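Local coordinates for protein SCO1, mitochondrial (Saccharomyces cerevisiae, PDB 2B7K) that is required for cytochrome c oxidase subunits 1 and 2 to accumulate, and is thought to act in mitochondrial copper transport or in copper insertion into the oxidase, at residues G41-I46 against F148-P153; I46-S51 against L82-D87; F50-D55 against A89-A94. All coordinates share one frame; numbering follows the deposited sequence. Where two conformers were deposited one is given.

Contact 1 (G41-I46 against F148-P153); sequences GKFSII and FYLMDP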
loop_
_atom_site.group_PDB
_atom_site.type_symbol
_atom_site.label_atom_id
_atom_site.label_comp_id
_atom_site.label_asym_id
_atom_site.label_seq_id
_atom_site.Cartn_x
_atom_site.Cartn_y
_atom_site.Cartn_z
ATOM N N GLY A 41 9.742 11.260 2.870
ATOM C CA GLY A 41 10.405 11.005 4.138
ATOM C C GLY A 41 10.309 9.603 4.707
ATOM O O GLY A 41 10.729 9.368 5.836
ATOM N N LYS A 42 9.756 8.664 3.950
ATOM C CA LYS A 42 9.649 7.303 4.456
ATOM C C LYS A 42 9.407 6.282 3.364
ATOM O O LYS A 42 9.091 6.636 2.239
ATOM C CB LYS A 42 8.540 7.225 5.506
ATOM C CG LYS A 42 7.323 8.068 5.184
ATOM C CD LYS A 42 6.487 8.306 6.428
ATOM C CE LYS A 42 5.419 9.357 6.184
ATOM N NZ LYS A 42 4.675 9.683 7.431
ATOM N N PHE A 43 9.599 5.011 3.696
ATOM C CA PHE A 43 9.362 3.944 2.737
ATOM C C PHE A 43 7.912 3.546 2.925
ATOM O O PHE A 43 7.493 3.218 4.031
ATOM C CB PHE A 43 10.286 2.758 3.016
ATOM C CG PHE A 43 11.551 2.785 2.209
ATOM C CD1 PHE A 43 11.532 2.438 0.862
ATOM C CD2 PHE A 43 12.748 3.192 2.781
ATOM C CE1 PHE A 43 12.693 2.498 0.093
ATOM C CE2 PHE A 43 13.917 3.257 2.020
ATOM C CZ PHE A 43 13.888 2.909 0.678
ATOM N N SER A 44 7.146 3.600 1.845
ATOM C CA SER A 44 5.739 3.261 1.909
ATOM C C SER A 44 5.477 2.030 1.066
ATOM O O SER A 44 6.171 1.782 0.088
ATOM C CB SER A 44 4.897 4.431 1.384
ATOM O OG SER A 44 5.165 5.625 2.109
ATOM N N ILE A 45 4.481 1.250 1.462
ATOM C CA ILE A 45 4.115 0.076 0.694
ATOM C C ILE A 45 2.610 0.201 0.470
ATOM O O ILE A 45 1.823 0.282 1.413
ATOM C CB ILE A 45 4.512 -1.232 1.430
ATOM C CG1 ILE A 45 4.218 -2.424 0.517
ATOM C CG2 ILE A 45 3.798 -1.334 2.781
ATOM C CD1 ILE A 45 4.969 -3.701 0.893
ATOM N N ILE A 46 2.229 0.256 -0.798
ATOM C CA ILE A 46 0.840 0.443 -1.186
ATOM C C ILE A 46 0.183 -0.781 -1.795
ATOM O O ILE A 46 0.775 -1.476 -2.620
ATOM C CB ILE A 46 0.736 1.596 -2.200
ATOM C CG1 ILE A 46 1.364 2.856 -1.600
ATOM C CG2 ILE A 46 -0.720 1.835 -2.583
ATOM C CD1 ILE A 46 1.524 3.989 -2.597
ATOM N N PHE A 148 2.090 -5.213 -4.553
ATOM C CA PHE A 148 2.348 -4.279 -3.464
ATOM C C PHE A 148 3.346 -3.329 -4.130
ATOM O O PHE A 148 4.273 -3.782 -4.809
ATOM C CB PHE A 148 3.011 -4.951 -2.259
ATOM C CG PHE A 148 2.085 -5.818 -1.457
ATOM C CD1 PHE A 148 2.089 -7.197 -1.623
ATOM C CD2 PHE A 148 1.216 -5.254 -0.526
ATOM C CE1 PHE A 148 1.239 -8.011 -0.866
ATOM C CE2 PHE A 148 0.364 -6.057 0.233
ATOM C CZ PHE A 148 0.378 -7.437 0.060
ATOM N N TYR A 149 3.139 -2.025 -3.983
ATOM C CA TYR A 149 4.034 -1.044 -4.585
ATOM C C TYR A 149 4.889 -0.393 -3.510
ATOM O O TYR A 149 4.368 0.254 -2.598
ATOM C CB TYR A 149 3.227 0.032 -5.332
ATOM C CG TYR A 149 2.268 -0.548 -6.354
ATOM C CD1 TYR A 149 1.069 -1.133 -5.958
ATOM C CD2 TYR A 149 2.590 -0.557 -7.711
ATOM C CE1 TYR A 149 0.207 -1.722 -6.893
ATOM C CE2 TYR A 149 1.742 -1.138 -8.651
ATOM C CZ TYR A 149 0.556 -1.720 -8.235
ATOM O OH TYR A 149 -0.268 -2.323 -9.158
ATOM N N LEU A 150 6.201 -0.580 -3.613
ATOM C CA LEU A 150 7.135 -0.014 -2.647
ATOM C C LEU A 150 7.617 1.339 -3.153
ATOM O O LEU A 150 8.173 1.427 -4.246
ATOM C CB LEU A 150 8.329 -0.952 -2.457
ATOM C CG LEU A 150 9.299 -0.573 -1.331
ATOM C CD1 LEU A 150 8.573 -0.607 0.009
ATOM C CD2 LEU A 150 10.468 -1.541 -1.324
ATOM N N MET A 151 7.405 2.387 -2.357
ATOM C CA MET A 151 7.806 3.741 -2.746
ATOM C C MET A 151 8.867 4.245 -1.774
ATOM O O MET A 151 8.710 4.105 -0.561
ATOM C CB MET A 151 6.595 4.679 -2.708
ATOM C CG MET A 151 5.325 4.112 -3.348
ATOM S SD MET A 151 5.482 3.713 -5.109
ATOM C CE MET A 151 5.308 5.334 -5.842
ATOM N N ASP A 152 9.943 4.837 -2.298
ATOM C CA ASP A 152 11.012 5.327 -1.432
ATOM C C ASP A 152 10.720 6.686 -0.790
ATOM O O ASP A 152 9.708 7.325 -1.090
ATOM C CB ASP A 152 12.356 5.358 -2.188
ATOM C CG ASP A 152 12.411 6.415 -3.281
ATOM O OD1 ASP A 152 11.653 7.405 -3.228
ATOM O OD2 ASP A 152 13.249 6.258 -4.196
ATOM N N PRO A 153 11.600 7.140 0.122
ATOM C CA PRO A 153 11.433 8.424 0.814
ATOM C C PRO A 153 11.286 9.652 -0.079
ATOM O O PRO A 153 10.927 10.726 0.400
ATOM C CB PRO A 153 12.670 8.495 1.705
ATOM C CG PRO A 153 12.880 7.059 2.064
ATOM C CD PRO A 153 12.705 6.373 0.723
#

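Contact 2 (I46-S51 against L82-D87); sequences IYFGFS and LFITCD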
loop_
_atom_site.group_PDB
_atom_site.type_symbol
_atom_site.label_atom_id
_atom_site.label_comp_id
_atom_site.label_asym_id
_atom_site.label_seq_id
_atom_site.Cartn_x
_atom_site.Cartn_y
_atom_site.Cartn_z
ATOM N N ILE A 46 2.229 0.256 -0.798
ATOM C CA ILE A 46 0.840 0.443 -1.186
ATOM C C ILE A 46 0.183 -0.781 -1.795
ATOM O O ILE A 46 0.775 -1.476 -2.620
ATOM C CB ILE A 46 0.736 1.596 -2.200
ATOM C CG1 ILE A 46 1.364 2.856 -1.600
ATOM C CG2 ILE A 46 -0.720 1.835 -2.583
ATOM C CD1 ILE A 46 1.524 3.989 -2.597
ATOM N N TYR A 47 -1.049 -1.038 -1.379
ATOM C CA TYR A 47 -1.801 -2.165 -1.915
ATOM C C TYR A 47 -3.176 -1.665 -2.320
ATOM O O TYR A 47 -3.859 -1.017 -1.529
ATOM C CB TYR A 47 -1.955 -3.276 -0.870
ATOM C CG TYR A 47 -2.792 -4.439 -1.368
ATOM C CD1 TYR A 47 -2.332 -5.264 -2.394
ATOM C CD2 TYR A 47 -4.063 -4.681 -0.848
ATOM C CE1 TYR A 47 -3.123 -6.303 -2.898
ATOM C CE2 TYR A 47 -4.864 -5.712 -1.344
ATOM C CZ TYR A 47 -4.389 -6.517 -2.370
ATOM O OH TYR A 47 -5.195 -7.519 -2.880
ATOM N N PHE A 48 -3.567 -1.962 -3.556
ATOM C CA PHE A 48 -4.872 -1.572 -4.079
ATOM C C PHE A 48 -5.805 -2.784 -3.993
ATOM O O PHE A 48 -5.433 -3.884 -4.391
ATOM C CB PHE A 48 -4.755 -1.143 -5.552
ATOM C CG PHE A 48 -4.158 0.216 -5.751
ATOM C CD1 PHE A 48 -4.977 1.331 -5.928
ATOM C CD2 PHE A 48 -2.779 0.388 -5.771
ATOM C CE1 PHE A 48 -4.431 2.603 -6.124
ATOM C CE2 PHE A 48 -2.217 1.656 -5.965
ATOM C CZ PHE A 48 -3.048 2.767 -6.143
ATOM N N GLY A 49 -7.003 -2.584 -3.458
ATOM C CA GLY A 49 -7.972 -3.668 -3.356
ATOM C C GLY A 49 -9.308 -3.089 -2.928
ATOM O O GLY A 49 -9.535 -1.893 -3.095
ATOM N N PHE A 50 -10.202 -3.918 -2.399
ATOM C CA PHE A 50 -11.493 -3.420 -1.919
ATOM C C PHE A 50 -12.037 -4.349 -0.843
ATOM O O PHE A 50 -11.753 -5.545 -0.850
ATOM C CB PHE A 50 -12.493 -3.210 -3.076
ATOM C CG PHE A 50 -12.801 -4.448 -3.878
ATOM C CD1 PHE A 50 -14.063 -5.034 -3.812
ATOM C CD2 PHE A 50 -11.853 -4.997 -4.731
ATOM C CE1 PHE A 50 -14.376 -6.154 -4.591
ATOM C CE2 PHE A 50 -12.152 -6.113 -5.512
ATOM C CZ PHE A 50 -13.416 -6.693 -5.443
ATOM N N SER A 51 -12.797 -3.790 0.099
ATOM C CA SER A 51 -13.315 -4.568 1.218
ATOM C C SER A 51 -14.186 -5.759 0.854
ATOM O O SER A 51 -14.215 -6.740 1.591
ATOM C CB SER A 51 -14.072 -3.667 2.205
ATOM O OG SER A 51 -15.305 -3.221 1.669
ATOM N N LEU A 82 -0.156 1.319 3.220
ATOM C CA LEU A 82 -1.374 1.984 2.774
ATOM C C LEU A 82 -2.260 1.051 1.969
ATOM O O LEU A 82 -1.783 0.363 1.067
ATOM C CB LEU A 82 -1.012 3.196 1.904
ATOM C CG LEU A 82 -0.078 4.218 2.557
ATOM C CD1 LEU A 82 0.420 5.217 1.515
ATOM C CD2 LEU A 82 -0.825 4.927 3.677
ATOM N N PHE A 83 -3.544 1.020 2.317
ATOM C CA PHE A 83 -4.526 0.214 1.600
ATOM C C PHE A 83 -5.421 1.198 0.858
ATOM O O PHE A 83 -6.172 1.947 1.476
ATOM C CB PHE A 83 -5.377 -0.610 2.566
ATOM C CG PHE A 83 -6.459 -1.416 1.886
ATOM C CD1 PHE A 83 -7.799 -1.200 2.190
ATOM C CD2 PHE A 83 -6.135 -2.393 0.950
ATOM C CE1 PHE A 83 -8.809 -1.953 1.565
ATOM C CE2 PHE A 83 -7.130 -3.151 0.320
ATOM C CZ PHE A 83 -8.468 -2.932 0.627
ATOM N N ILE A 84 -5.331 1.213 -0.464
ATOM C CA ILE A 84 -6.148 2.130 -1.248
ATOM C C ILE A 84 -7.280 1.361 -1.907
ATOM O O ILE A 84 -7.046 0.399 -2.640
ATOM C CB ILE A 84 -5.316 2.835 -2.341
ATOM C CG1 ILE A 84 -4.141 3.582 -1.699
ATOM C CG2 ILE A 84 -6.196 3.827 -3.099
ATOM C CD1 ILE A 84 -3.306 4.382 -2.688
ATOM N N THR A 85 -8.512 1.787 -1.653
ATOM C CA THR A 85 -9.652 1.102 -2.240
ATOM C C THR A 85 -9.859 1.497 -3.694
ATOM O O THR A 85 -9.535 2.617 -4.101
ATOM C CB THR A 85 -10.962 1.395 -1.472
ATOM O OG1 THR A 85 -12.030 0.609 -2.031
ATOM C CG2 THR A 85 -11.327 2.878 -1.578
ATOM N N CYS A 86 -10.342 0.496 -4.451
ATOM C CA CYS A 86 -10.707 0.702 -5.847
ATOM C C CYS A 86 -12.222 0.718 -6.019
ATOM O O CYS A 86 -12.727 0.704 -7.109
ATOM C CB CYS A 86 -10.098 -0.397 -6.723
ATOM S SG CYS A 86 -8.292 -0.389 -6.783
ATOM N N ASP A 87 -12.901 0.732 -4.892
ATOM C CA ASP A 87 -14.366 0.705 -4.885
ATOM C C ASP A 87 -14.890 1.839 -3.994
ATOM O O ASP A 87 -15.422 1.606 -2.910
ATOM C CB ASP A 87 -14.868 -0.655 -4.385
ATOM C CG ASP A 87 -16.392 -0.752 -4.366
ATOM O OD1 ASP A 87 -17.051 0.089 -5.011
ATOM O OD2 ASP A 87 -16.928 -1.673 -3.711
#

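Contact 3 (F50-D55 against A89-A94); sequences FSNCPD and ARDSPA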
loop_
_atom_site.group_PDB
_atom_site.type_symbol
_atom_site.label_atom_id
_atom_site.label_comp_id
_atom_site.label_asym_id
_atom_site.label_seq_id
_atom_site.Cartn_x
_atom_site.Cartn_y
_atom_site.Cartn_z
ATOM N N PHE A 50 -10.202 -3.918 -2.399
ATOM C CA PHE A 50 -11.493 -3.420 -1.919
ATOM C C PHE A 50 -12.037 -4.349 -0.843
ATOM O O PHE A 50 -11.753 -5.545 -0.850
ATOM C CB PHE A 50 -12.493 -3.210 -3.076
ATOM C CG PHE A 50 -12.801 -4.448 -3.878
ATOM C CD1 PHE A 50 -14.063 -5.034 -3.812
ATOM C CD2 PHE A 50 -11.853 -4.997 -4.731
ATOM C CE1 PHE A 50 -14.376 -6.154 -4.591
ATOM C CE2 PHE A 50 -12.152 -6.113 -5.512
ATOM C CZ PHE A 50 -13.416 -6.693 -5.443
ATOM N N SER A 51 -12.797 -3.790 0.099
ATOM C CA SER A 51 -13.315 -4.568 1.218
ATOM C C SER A 51 -14.186 -5.759 0.854
ATOM O O SER A 51 -14.215 -6.740 1.591
ATOM C CB SER A 51 -14.072 -3.667 2.205
ATOM O OG SER A 51 -15.305 -3.221 1.669
ATOM N N ASN A 52 -14.893 -5.685 -0.267
ATOM C CA ASN A 52 -15.754 -6.794 -0.668
ATOM C C ASN A 52 -15.063 -7.817 -1.569
ATOM O O ASN A 52 -15.722 -8.629 -2.217
ATOM C CB ASN A 52 -17.016 -6.266 -1.356
ATOM C CG ASN A 52 -17.973 -5.605 -0.382
ATOM O OD1 ASN A 52 -17.971 -4.383 -0.214
ATOM N ND2 ASN A 52 -18.791 -6.415 0.276
ATOM N N CYS A 53 -13.734 -7.776 -1.601
ATOM C CA CYS A 53 -12.954 -8.706 -2.413
ATOM C C CYS A 53 -12.871 -10.066 -1.724
ATOM O O CYS A 53 -12.513 -10.163 -0.551
ATOM C CB CYS A 53 -11.544 -8.156 -2.635
ATOM S SG CYS A 53 -10.429 -9.297 -3.494
ATOM N N PRO A 54 -13.220 -11.140 -2.443
ATOM C CA PRO A 54 -13.154 -12.463 -1.827
ATOM C C PRO A 54 -11.794 -13.141 -2.009
ATOM O O PRO A 54 -11.255 -13.187 -3.114
ATOM C CB PRO A 54 -14.269 -13.216 -2.540
ATOM C CG PRO A 54 -14.149 -12.686 -3.935
ATOM C CD PRO A 54 -13.944 -11.190 -3.727
ATOM N N ASP A 55 -11.241 -13.644 -0.908
ATOM C CA ASP A 55 -9.969 -14.362 -0.922
ATOM C C ASP A 55 -8.686 -13.564 -1.174
ATOM O O ASP A 55 -7.857 -13.419 -0.275
ATOM C CB ASP A 55 -10.053 -15.507 -1.936
ATOM C CG ASP A 55 -11.226 -16.435 -1.667
ATOM O OD1 ASP A 55 -11.521 -17.285 -2.534
ATOM O OD2 ASP A 55 -11.849 -16.318 -0.591
ATOM N N ALA A 89 -17.459 3.537 -4.161
ATOM C CA ALA A 89 -18.906 3.514 -3.966
ATOM C C ALA A 89 -19.306 2.933 -2.617
ATOM O O ALA A 89 -20.225 3.438 -1.965
ATOM C CB ALA A 89 -19.571 2.728 -5.089
ATOM N N ARG A 90 -18.600 1.891 -2.187
ATOM C CA ARG A 90 -18.903 1.221 -0.928
ATOM C C ARG A 90 -17.868 1.391 0.181
ATOM O O ARG A 90 -18.216 1.365 1.358
ATOM C CB ARG A 90 -19.099 -0.282 -1.175
ATOM C CG ARG A 90 -20.317 -0.627 -2.014
ATOM C CD ARG A 90 -20.470 -2.138 -2.207
ATOM N NE ARG A 90 -19.401 -2.697 -3.035
ATOM C CZ ARG A 90 -19.298 -3.982 -3.367
ATOM N NH1 ARG A 90 -18.290 -4.393 -4.124
ATOM N NH2 ARG A 90 -20.200 -4.858 -2.946
ATOM N N ASP A 91 -16.605 1.555 -0.190
ATOM C CA ASP A 91 -15.538 1.675 0.802
ATOM C C ASP A 91 -15.321 3.069 1.370
ATOM O O ASP A 91 -14.342 3.750 1.054
ATOM C CB ASP A 91 -14.231 1.131 0.222
ATOM C CG ASP A 91 -14.223 -0.389 0.140
ATOM O OD1 ASP A 91 -15.253 -1.014 0.472
ATOM O OD2 ASP A 91 -13.187 -0.957 -0.250
ATOM N N SER A 92 -16.259 3.474 2.221
ATOM C CA SER A 92 -16.216 4.764 2.887
ATOM C C SER A 92 -15.206 4.649 4.027
ATOM O O SER A 92 -14.730 3.551 4.344
ATOM C CB SER A 92 -17.586 5.075 3.477
ATOM O OG SER A 92 -17.884 4.125 4.485
ATOM N N PRO A 93 -14.863 5.778 4.659
ATOM C CA PRO A 93 -13.902 5.693 5.760
ATOM C C PRO A 93 -14.334 4.707 6.845
ATOM O O PRO A 93 -13.514 3.948 7.341
ATOM C CB PRO A 93 -13.827 7.132 6.260
ATOM C CG PRO A 93 -13.974 7.910 4.983
ATOM C CD PRO A 93 -15.109 7.184 4.287
ATOM N N ALA A 94 -15.620 4.699 7.198
ATOM C CA ALA A 94 -16.109 3.783 8.234
ATOM C C ALA A 94 -15.982 2.315 7.817
ATOM O O ALA A 94 -15.610 1.465 8.626
ATOM C CB ALA A 94 -17.564 4.103 8.583
HETATM O O HOH W 1 -15.800 -3.024 -1.452
#

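Contact 1 (G41-I46 against F148-P153)
Phe43 lays its ring against the chain at Asp152 and Pro153. Its CB lies 4.1 Å from Met151 O. Beyond CG, the CD1 and CE1 flank runs past the backbone of Asp152, CE1 standing 3.6 Å from Asp152 CA, while CD2, CE2 and CZ gather round the proline. Pro153 CD sits over the ring centre, 3.5 Å above the plane, in a CH-pi contact only 12° off the normal. Tyr181 meets the same ring edge-to-face. Strands 44-49 and 148-151 are antiparallel neighbours in the mixed sheet of this thioredoxin-like domain, and the pairs alternate: Ser44 with Met151 and Ile46 with Tyr149 are hydrogen-bonded, with Ile45 and Leu150 a non-hydrogen-bonded pair between them. Farther along, Gly41 N bonds to Pro153 O (2.8 Å). Ile45 and Leu150 share one face of the sheet; Leu150 CG, anti to the backbone N (chi1 -172°), brings CD1 to 3.4 Å from Ser44 O. On the other face Ile46 CD1 touches Met151 CG at 3.9 Å, and the Tyr149 ring turns its edge to Ile46 O, CD1 nearest. Ser44 OG is hydrogen-bonded to Gln80 NE2 of strand 80-85, which flanks 44-49 away from 148-151.

Contact 2 (I46-S51 against L82-D87)
Ile46-Gly49 and Leu82-Thr85 run parallel, 27° apart in direction and 4.8 Å at closest approach of their axes, joined by bonds from Tyr47 N to Leu82 O, Ile84 N to Tyr47 O and Gly49 N to Ile84 O, with Cys86 N to Gly49 O just past the second strand. On one face Ile84 packs against both Ile46 and Phe48: its CD1 meets Ile46 CG2 at 3.6 Å, and its CB lies over a face of the Phe48 ring, 4.2 Å from the centroid. Phe48 CG is anti to its carbonyl carbon (chi1 -76°), which sets the ring alongside Ile84. On the opposite face Tyr47 and Phe83 point the same way and meet rim to rim, CD2 to CD2 at 3.6 Å, their planes 20° apart. At Gly49 a CB would point to this face, tight against Phe83 CE2 and clashing with Tyr47 CE2. The Phe83 tip, CZ, instead reaches the backbone, 3.6 Å from Phe50 N. Helix 56-75 connects the two strands as the crossover of a beta-alpha-beta unit and packs on Tyr47, Leu96 of helix 93-100 touches Phe83, and strand 108-111 borders Leu82 and Ile84 along the sheet.

Contact 3 (F50-D55 against A89-A94)
Two hydrogen bonds to one carboxylate tie Ser51 to Asp91. Ser51 N gives a nearly straight bond to the syn lone pair of Asp91 OD2 at 2.9 Å, and Ser51 OG donates to Asp91 OD1 at 2.5 Å, from the syn side but 29° out of the carboxylate plane. The serine hydroxyl stands between its own backbone N and carbonyl carbon (chi1 71°), which lets N and OG face the two oxygens together. Asp91 OD2 is also bonded to Thr85 OG1, and an alanine here would probably leave Ser51 N, its hydroxyl and Thr85 OG1 without this shared carboxylate, the serine hydroxyl set free to turn. A water extends the polar network: it accepts from Asn52 N at 3.1 Å and lies 2.8 Å from both Asn52 OD1 and Asp91 OD1. Flat groups make the other link. The Asn52 amide stacks on the Arg90 guanidinium, planes 10° apart, with Asn52 OD1 3.4 Å above the centre of the face. The Arg90 chain bends at chi3, and its NE forms a salt bridge with Asp87 OD2. Within the loop, Cys53 CB lies 3.5 Å above the centre of the Phe50 ring. Phe50 to Cys53 form a type I turn leading toward helix 56-75; in this thioredoxin-like fold, that loop carries Cys53, a probable copper ligand and the first cysteine of the CxxxC motif of SCO proteins, with Cys57 the second.

Strand 44-49 ties the set together: its first half pairs with 148-153 in contact 1, its second half with 82-87 in contact 2, and the loop after it makes contact 3. Contacts 1 and 2 share Ile46, and their centres are 15 Å apart; they also touch through Phe148 CD2 and Tyr47 CB at 3.8 Å. Contacts 2 and 3 lie closer, centres 8 Å apart, linked by Thr85 OG1 and Asp91 OD2 at 2.6 Å. Toward the probable copper site, contact 3 holds Cys53, contact 2 brings the Tyr47 side chain within about 3 Å of that of Cys57, and contact 1 approaches at its Phe148-Tyr149 end, the Tyr149 side chain about 7 Å from that of His144.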